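Local atomic coordinates of ribulose-bisphosphate carboxylase (Alicyclobacillus acidocaldarius subsp. acidocaldarius, PDB entry 4NAS), a protein that belongs to the family of ribulose-bisphosphate carboxylase large chains, pairing an N-terminal domain with a catalytic domain of the TIM-barrel type. Residues 188-193 / 229-234; 213-218 / 237-242. All coordinates share one frame; numbering follows the deposited sequence.

Contact 1 of 2, residues 188-193 / 229-234; sequences TPEDRV and RRLAEL
Glu190 and Val193 face Leu231 and Leu234 where two neighbouring outer helices of the TIM-barrel domain run nearly parallel, their short axes 9.8 Å apart at closest approach and inclined by 15°. One is the first turn of helix 189-207, the other the C-terminal part of helix 221-233, with Leu234 following. The apolar centre is Leu231, whose CD2 lies 4.0 Å from Val193 CG2 and also rests against the backbone of Glu190 and the ring of Pro189. Val193 splits its branches: with CG1 anti to the backbone N (chi1 170°), that methyl packs on Leu234 CB while CG2 turns to Leu231. Leu234 in turn reaches back, its CD1 3.6 Å from Glu190 CB. Beyond this apolar layer a salt bridge joins the helices, yet the Glu190 carboxylate is shared, since Arg227 pairs with its OE2. At the start of helix 189-207, Thr188 is the N-cap, its OG1 accepting from Asp191 N. The salt bridge is almost straight: Arg230 NH1 donates to Glu190 OE1 over 3.2 Å at 170°, the oxygen lying in the guanidinium plane but approached from above the carboxylate plane.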
ATOM      1  N   THR B 188       7.595  19.173  18.402  1.00 31.95           N
ATOM      2  CA  THR B 188       7.709  18.973  16.972  1.00 35.42           C
ATOM      3  C   THR B 188       8.957  18.162  16.648  1.00 35.45           C
ATOM      4  O   THR B 188       9.928  18.178  17.406  1.00 37.46           O
ATOM      5  CB  THR B 188       7.812  20.310  16.248  1.00 31.40           C
ATOM      6  OG1 THR B 188       9.048  20.950  16.600  1.00 32.38           O
ATOM      7  CG2 THR B 188       6.657  21.193  16.628  1.00 32.73           C
ATOM      8  N   PRO B 189       8.930  17.433  15.527  1.00 30.93           N
ATOM      9  CA  PRO B 189      10.113  16.692  15.087  1.00 27.35           C
ATOM     10  C   PRO B 189      11.378  17.570  15.006  1.00 31.03           C
ATOM     11  O   PRO B 189      12.471  17.120  15.381  1.00 27.08           O
ATOM     12  CB  PRO B 189       9.686  16.170  13.713  1.00 28.68           C
ATOM     13  CG  PRO B 189       8.223  15.849  13.933  1.00 22.48           C
ATOM     14  CD  PRO B 189       7.719  17.026  14.782  1.00 25.31           C
ATOM     15  N   GLU B 190      11.240  18.806  14.538  1.00 25.77           N
ATOM     16  CA  GLU B 190      12.412  19.660  14.413  1.00 27.58           C
ATOM     17  C   GLU B 190      12.957  20.052  15.792  1.00 38.11           C
ATOM     18  O   GLU B 190      14.175  20.117  15.987  1.00 38.89           O
ATOM     19  CB  GLU B 190      12.167  20.885  13.511  1.00 29.40           C
ATOM     20  CG  GLU B 190      10.729  21.263  13.210  1.00 40.36           C
ATOM     21  CD  GLU B 190       9.997  20.291  12.258  1.00 34.21           C
ATOM     22  OE1 GLU B 190      10.373  20.137  11.072  1.00 39.05           O
ATOM     23  OE2 GLU B 190       9.017  19.697  12.714  1.00 33.70           O
ATOM     24  N   ASP B 191      12.061  20.281  16.752  1.00 36.09           N
ATOM     25  CA  ASP B 191      12.484  20.611  18.115  1.00 39.87           C
ATOM     26  C   ASP B 191      13.118  19.406  18.822  1.00 40.26           C
ATOM     27  O   ASP B 191      14.024  19.563  19.653  1.00 37.32           O
ATOM     28  CB  ASP B 191      11.317  21.157  18.944  1.00 45.35           C
ATOM     29  CG  ASP B 191      10.962  22.596  18.585  1.00 49.98           C
ATOM     30  OD1 ASP B 191      11.768  23.271  17.901  1.00 46.66           O
ATOM     31  OD2 ASP B 191       9.875  23.053  19.000  1.00 54.47           O
ATOM     32  N   ARG B 192      12.633  18.206  18.504  1.00 26.80           N
ATOM     33  CA  ARG B 192      13.227  16.984  19.041  1.00 35.63           C
ATOM     34  C   ARG B 192      14.633  16.768  18.514  1.00 26.32           C
ATOM     35  O   ARG B 192      15.534  16.405  19.272  1.00 30.61           O
ATOM     36  CB  ARG B 192      12.350  15.753  18.764  1.00 28.16           C
ATOM     37  CG  ARG B 192      10.967  15.872  19.371  1.00 33.57           C
ATOM     38  CD  ARG B 192      10.290  14.520  19.536  1.00 27.79           C
ATOM     39  NE  ARG B 192      10.203  13.781  18.280  1.00 28.51           N
ATOM     40  CZ  ARG B 192       9.198  13.879  17.413  1.00 29.13           C
ATOM     41  NH1 ARG B 192       8.203  14.726  17.639  1.00 30.93           N
ATOM     42  NH2 ARG B 192       9.198  13.133  16.312  1.00 28.28           N
ATOM     43  N   VAL B 193      14.838  16.997  17.223  1.00 30.19           N
ATOM     44  CA  VAL B 193      16.168  16.790  16.658  1.00 30.30           C
ATOM     45  C   VAL B 193      17.164  17.744  17.336  1.00 33.40           C
ATOM     46  O   VAL B 193      18.226  17.317  17.795  1.00 32.80           O
ATOM     47  CB  VAL B 193      16.193  16.967  15.120  1.00 36.56           C
ATOM     48  CG1 VAL B 193      17.628  16.988  14.604  1.00 28.54           C
ATOM     49  CG2 VAL B 193      15.364  15.850  14.420  1.00 27.91           C
ATOM     50  N   ARG B 229      14.593  17.231   4.393  1.00 28.73           N
ATOM     51  CA  ARG B 229      15.781  18.050   4.175  1.00 35.22           C
ATOM     52  C   ARG B 229      16.099  18.870   5.417  1.00 31.42           C
ATOM     53  O   ARG B 229      17.266  19.002   5.799  1.00 31.34           O
ATOM     54  CB  ARG B 229      15.580  19.010   2.999  1.00 30.64           C
ATOM     55  CG  ARG B 229      15.453  18.372   1.628  1.00 41.38           C
ATOM     56  CD  ARG B 229      15.418  19.475   0.569  1.00 54.72           C
ATOM     57  NE  ARG B 229      15.071  18.998  -0.766  1.00 56.94           N
ATOM     58  CZ  ARG B 229      13.989  19.383  -1.432  1.00 57.06           C
ATOM     59  NH1 ARG B 229      13.747  18.904  -2.650  1.00 51.40           N
ATOM     60  NH2 ARG B 229      13.149  20.251  -0.880  1.00 57.48           N
ATOM     61  N   ARG B 230      15.063  19.446   6.028  1.00 32.12           N
ATOM     62  CA  ARG B 230      15.259  20.281   7.207  1.00 34.94           C
ATOM     63  C   ARG B 230      15.793  19.428   8.334  1.00 32.99           C
ATOM     64  O   ARG B 230      16.719  19.842   9.036  1.00 27.93           O
ATOM     65  CB  ARG B 230      13.960  20.955   7.649  1.00 38.90           C
ATOM     66  CG  ARG B 230      13.405  21.987   6.684  1.00 49.43           C
ATOM     67  CD  ARG B 230      12.332  22.830   7.359  1.00 58.33           C
ATOM     68  NE  ARG B 230      11.324  22.014   8.041  1.00 61.64           N
ATOM     69  CZ  ARG B 230      10.114  21.747   7.552  1.00 64.90           C
ATOM     70  NH1 ARG B 230       9.263  20.997   8.250  1.00 65.75           N
ATOM     71  NH2 ARG B 230       9.748  22.233   6.370  1.00 61.99           N
ATOM     72  N   LEU B 231      15.212  18.234   8.489  1.00 28.58           N
ATOM     73  CA  LEU B 231      15.558  17.351   9.596  1.00 31.59           C
ATOM     74  C   LEU B 231      17.003  16.902   9.490  1.00 23.23           C
ATOM     75  O   LEU B 231      17.701  16.802  10.500  1.00 25.46           O
ATOM     76  CB  LEU B 231      14.596  16.140   9.693  1.00 24.59           C
ATOM     77  CG  LEU B 231      13.147  16.492  10.049  1.00 23.85           C
ATOM     78  CD1 LEU B 231      12.210  15.290  10.037  1.00 20.47           C
ATOM     79  CD2 LEU B 231      13.073  17.206  11.400  1.00 22.76           C
ATOM     80  N   ALA B 232      17.455  16.660   8.266  1.00 25.35           N
ATOM     81  CA  ALA B 232      18.866  16.346   8.003  1.00 25.40           C
ATOM     82  C   ALA B 232      19.760  17.523   8.391  1.00 33.03           C
ATOM     83  O   ALA B 232      20.732  17.370   9.132  1.00 32.18           O
ATOM     84  CB  ALA B 232      19.065  16.012   6.530  1.00 25.06           C
ATOM     85  N   GLU B 233      19.416  18.695   7.873  1.00 34.21           N
ATOM     86  CA  GLU B 233      20.144  19.932   8.163  1.00 40.75           C
ATOM     87  C   GLU B 233      20.243  20.212   9.666  1.00 39.62           C
ATOM     88  O   GLU B 233      21.223  20.777  10.135  1.00 42.59           O
ATOM     89  CB  GLU B 233      19.475  21.102   7.434  1.00 41.91           C
ATOM     90  CG  GLU B 233      19.613  21.030   5.910  1.00 50.04           C
ATOM     91  CD  GLU B 233      18.610  21.905   5.163  1.00 56.42           C
ATOM     92  OE1 GLU B 233      18.656  21.933   3.913  1.00 57.19           O
ATOM     93  OE2 GLU B 233      17.770  22.558   5.820  1.00 60.40           O
ATOM     94  N   LEU B 234      19.229  19.791  10.416  1.00 38.89           N
ATOM     95  CA  LEU B 234      19.187  20.007  11.862  1.00 34.08           C
ATOM     96  C   LEU B 234      19.981  18.970  12.640  1.00 33.87           C
ATOM     97  O   LEU B 234      20.143  19.089  13.861  1.00 35.56           O
ATOM     98  CB  LEU B 234      17.737  20.034  12.353  1.00 34.50           C
ATOM     99  CG  LEU B 234      17.057  21.396  12.216  1.00 36.08           C
ATOM    100  CD1 LEU B 234      15.556  21.259  12.413  1.00 38.91           C
ATOM    101  CD2 LEU B 234      17.666  22.387  13.207  1.00 33.66           C
TER

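Contact 2 of 2, residues 213-218 / 237-242; sequences YAVNLT and GALLVN
Strands 214-216 and 238-242 are the two parallel strands of a beta-alpha-beta unit in the TIM barrel, connected by helix 221-233. The ladder starts at Tyr213 O, which accepts from both Gly237 N and Ala238 N; the two donors approach from the same face of the carbonyl plane, and the Gly237 bond is the more bent (131°). Val215 bonds through both its backbone N and its backbone O: N to Ala238 O, and O accepting from Leu240 N at 2.8 Å. The last rung, Leu217 N to Leu240 O (2.9 Å, 171°), lies in the carbonyl plane. Ala214 and Ala238 touch CB to CB at 3.9 Å on the sheet face that also carries Asn216 and Leu240. The other face, bearing Val215 and Leu239, is covered by Leu231 of helix 221-233. Leu217 extends this apolar layer: its CD2 meets both Leu239 CD1 and Val241 CG2 at 4.0 Å, and its side chain lies side by side with the valine. Asn216 crosses Leu240 obliquely, its OD1 3.7 Å from Leu240 CG, while its ND2 donates to Phe181 O outside the ladder. The amide planes of Asn216 and Asn242 are nearly perpendicular, 85° apart. Near the C-terminal ends of the strands a water bridges them, accepting from Asn242 N and lying 2.7 Å from Asn216 OD1 and 2.9 Å from Leu217 O.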
ATOM      1  N   TYR B 213      20.009  10.117  16.588  1.00 22.78           N
ATOM      2  CA  TYR B 213      18.559  10.077  16.735  1.00 26.14           C
ATOM      3  C   TYR B 213      17.876   9.803  15.387  1.00 22.33           C
ATOM      4  O   TYR B 213      18.123  10.496  14.418  1.00 23.21           O
ATOM      5  CB  TYR B 213      18.084  11.384  17.383  1.00 19.20           C
ATOM      6  CG  TYR B 213      16.578  11.585  17.502  1.00 21.12           C
ATOM      7  CD1 TYR B 213      15.718  10.541  17.819  1.00 20.79           C
ATOM      8  CD2 TYR B 213      16.031  12.847  17.330  1.00 23.92           C
ATOM      9  CE1 TYR B 213      14.353  10.746  17.921  1.00 19.29           C
ATOM     10  CE2 TYR B 213      14.693  13.064  17.436  1.00 28.35           C
ATOM     11  CZ  TYR B 213      13.846  12.014  17.729  1.00 25.27           C
ATOM     12  OH  TYR B 213      12.497  12.280  17.837  1.00 26.46           O
ATOM     13  N   ALA B 214      17.040   8.760  15.349  1.00 22.63           N
ATOM     14  CA  ALA B 214      16.163   8.470  14.226  1.00 18.26           C
ATOM     15  C   ALA B 214      14.744   8.987  14.503  1.00 23.74           C
ATOM     16  O   ALA B 214      14.001   8.465  15.363  1.00 19.88           O
ATOM     17  CB  ALA B 214      16.127   6.986  13.948  1.00 19.26           C
ATOM     18  N   VAL B 215      14.379  10.013  13.758  1.00 21.58           N
ATOM     19  CA  VAL B 215      13.177  10.774  14.020  1.00 20.54           C
ATOM     20  C   VAL B 215      12.106  10.366  13.023  1.00 19.18           C
ATOM     21  O   VAL B 215      12.381  10.154  11.844  1.00 23.58           O
ATOM     22  CB  VAL B 215      13.480  12.301  13.959  1.00 26.07           C
ATOM     23  CG1 VAL B 215      14.090  12.698  12.609  1.00 18.38           C
ATOM     24  CG2 VAL B 215      12.260  13.115  14.309  1.00 21.56           C
ATOM     25  N   ASN B 216      10.892  10.189  13.512  1.00 20.57           N
ATOM     26  CA  ASN B 216       9.784   9.820  12.646  1.00 21.90           C
ATOM     27  C   ASN B 216       9.505  10.897  11.578  1.00 20.89           C
ATOM     28  O   ASN B 216       9.281  12.058  11.916  1.00 22.27           O
ATOM     29  CB  ASN B 216       8.547   9.542  13.508  1.00 18.21           C
ATOM     30  CG  ASN B 216       7.569   8.564  12.848  1.00 28.57           C
ATOM     31  OD1 ASN B 216       7.879   7.940  11.830  1.00 29.18           O
ATOM     32  ND2 ASN B 216       6.382   8.432  13.435  1.00 28.09           N
ATOM     33  N   LEU B 217       9.522  10.512  10.297  1.00 26.09           N
ATOM     34  CA  LEU B 217       9.233  11.445   9.188  1.00 18.19           C
ATOM     35  C   LEU B 217       7.745  11.453   8.910  1.00 20.96           C
ATOM     36  O   LEU B 217       7.181  10.433   8.545  1.00 17.25           O
ATOM     37  CB  LEU B 217       9.983  11.026   7.925  1.00 18.28           C
ATOM     38  CG  LEU B 217       9.820  11.948   6.711  1.00 22.71           C
ATOM     39  CD1 LEU B 217      10.187  13.415   7.019  1.00 21.41           C
ATOM     40  CD2 LEU B 217      10.681  11.405   5.601  1.00 25.29           C
ATOM     41  N   THR B 218       7.092  12.586   9.143  1.00 18.85           N
ATOM     42  CA  THR B 218       5.635  12.611   9.160  1.00 26.31           C
ATOM     43  C   THR B 218       5.065  13.885   8.549  1.00 30.58           C
ATOM     44  O   THR B 218       5.789  14.861   8.330  1.00 26.30           O
ATOM     45  CB  THR B 218       5.101  12.545  10.604  1.00 27.47           C
ATOM     46  OG1 THR B 218       5.473  13.736  11.304  1.00 23.94           O
ATOM     47  CG2 THR B 218       5.659  11.356  11.330  1.00 19.29           C
ATOM     48  N   GLY B 237      20.128  11.814  12.985  1.00 28.56           N
ATOM     49  CA  GLY B 237      20.982  10.698  12.607  1.00 31.68           C
ATOM     50  C   GLY B 237      20.372   9.842  11.492  1.00 26.38           C
ATOM     51  O   GLY B 237      21.072   9.305  10.640  1.00 23.46           O
ATOM     52  N   ALA B 238      19.053   9.699  11.517  1.00 25.69           N
ATOM     53  CA  ALA B 238      18.331   8.946  10.498  1.00 28.69           C
ATOM     54  C   ALA B 238      16.884   9.426  10.447  1.00 26.53           C
ATOM     55  O   ALA B 238      16.385  10.034  11.397  1.00 27.69           O
ATOM     56  CB  ALA B 238      18.389   7.437  10.777  1.00 29.87           C
ATOM     57  N   LEU B 239      16.227   9.171   9.328  1.00 22.95           N
ATOM     58  CA  LEU B 239      14.786   9.335   9.215  1.00 21.64           C
ATOM     59  C   LEU B 239      14.091   7.967   9.369  1.00 19.95           C
ATOM     60  O   LEU B 239      14.387   7.020   8.634  1.00 21.68           O
ATOM     61  CB  LEU B 239      14.426   9.952   7.861  1.00 29.95           C
ATOM     62  CG  LEU B 239      15.147  11.248   7.458  1.00 28.51           C
ATOM     63  CD1 LEU B 239      14.665  11.720   6.084  1.00 27.93           C
ATOM     64  CD2 LEU B 239      14.950  12.356   8.485  1.00 26.55           C
ATOM     65  N   LEU B 240      13.174   7.889  10.329  1.00 16.62           N
ATOM     66  CA  LEU B 240      12.291   6.739  10.510  1.00 16.56           C
ATOM     67  C   LEU B 240      11.126   6.896   9.530  1.00 19.98           C
ATOM     68  O   LEU B 240      10.399   7.890   9.569  1.00 22.54           O
ATOM     69  CB  LEU B 240      11.771   6.711  11.960  1.00 21.17           C
ATOM     70  CG  LEU B 240      10.766   5.607  12.303  1.00 24.39           C
ATOM     71  CD1 LEU B 240      11.361   4.249  11.930  1.00 21.67           C
ATOM     72  CD2 LEU B 240      10.326   5.634  13.789  1.00 15.53           C
ATOM     73  N   VAL B 241      10.974   5.951   8.610  1.00 20.42           N
ATOM     74  CA  VAL B 241       9.918   6.081   7.626  1.00 21.41           C
ATOM     75  C   VAL B 241       9.047   4.839   7.635  1.00 20.08           C
ATOM     76  O   VAL B 241       9.550   3.709   7.504  1.00 13.72           O
ATOM     77  CB  VAL B 241      10.482   6.321   6.196  1.00 19.72           C
ATOM     78  CG1 VAL B 241       9.350   6.539   5.198  1.00 22.08           C
ATOM     79  CG2 VAL B 241      11.394   7.530   6.173  1.00 16.13           C
ATOM     80  N   ASN B 242       7.750   5.058   7.824  1.00 16.74           N
ATOM     81  CA  ASN B 242       6.737   4.035   7.590  1.00 18.79           C
ATOM     82  C   ASN B 242       6.499   3.835   6.089  1.00 13.19           C
ATOM     83  O   ASN B 242       5.533   4.337   5.503  1.00 15.04           O
ATOM     84  CB  ASN B 242       5.449   4.419   8.283  1.00 18.64           C
ATOM     85  CG  ASN B 242       5.600   4.407   9.800  1.00 19.73           C
ATOM     86  OD1 ASN B 242       5.956   3.377  10.393  1.00 20.02           O
ATOM     87  ND2 ASN B 242       5.364   5.554  10.426  1.00 17.36           N
TER
HETATM   88  O   HOH W   1       7.111   7.616   9.302  1.00 20.48           O

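Overall arrangement
Contacts 1 and 2 are successive layers of one side of the barrel, with centres about 10 Å apart. Their segments alternate along the chain: helix 189-207 leads into strand 214-216, and helix 221-233 into strand 238-242. Val215 is the common floor, touched by Pro189, Arg192, Val193 and Leu231; its CG1 lies 3.9 Å from Val193 CG2. A polar link runs alongside, Arg192 NE to Tyr213 OH at 2.8 Å, a probable hydrogen bond, and Asp177 binds both residues. A calcium ion lies about 7 Å from the side chain of Leu240 in contact 2; one calcium site of the model is formed by Lys176, a carboxylated lysine, with Asp178 and Glu179.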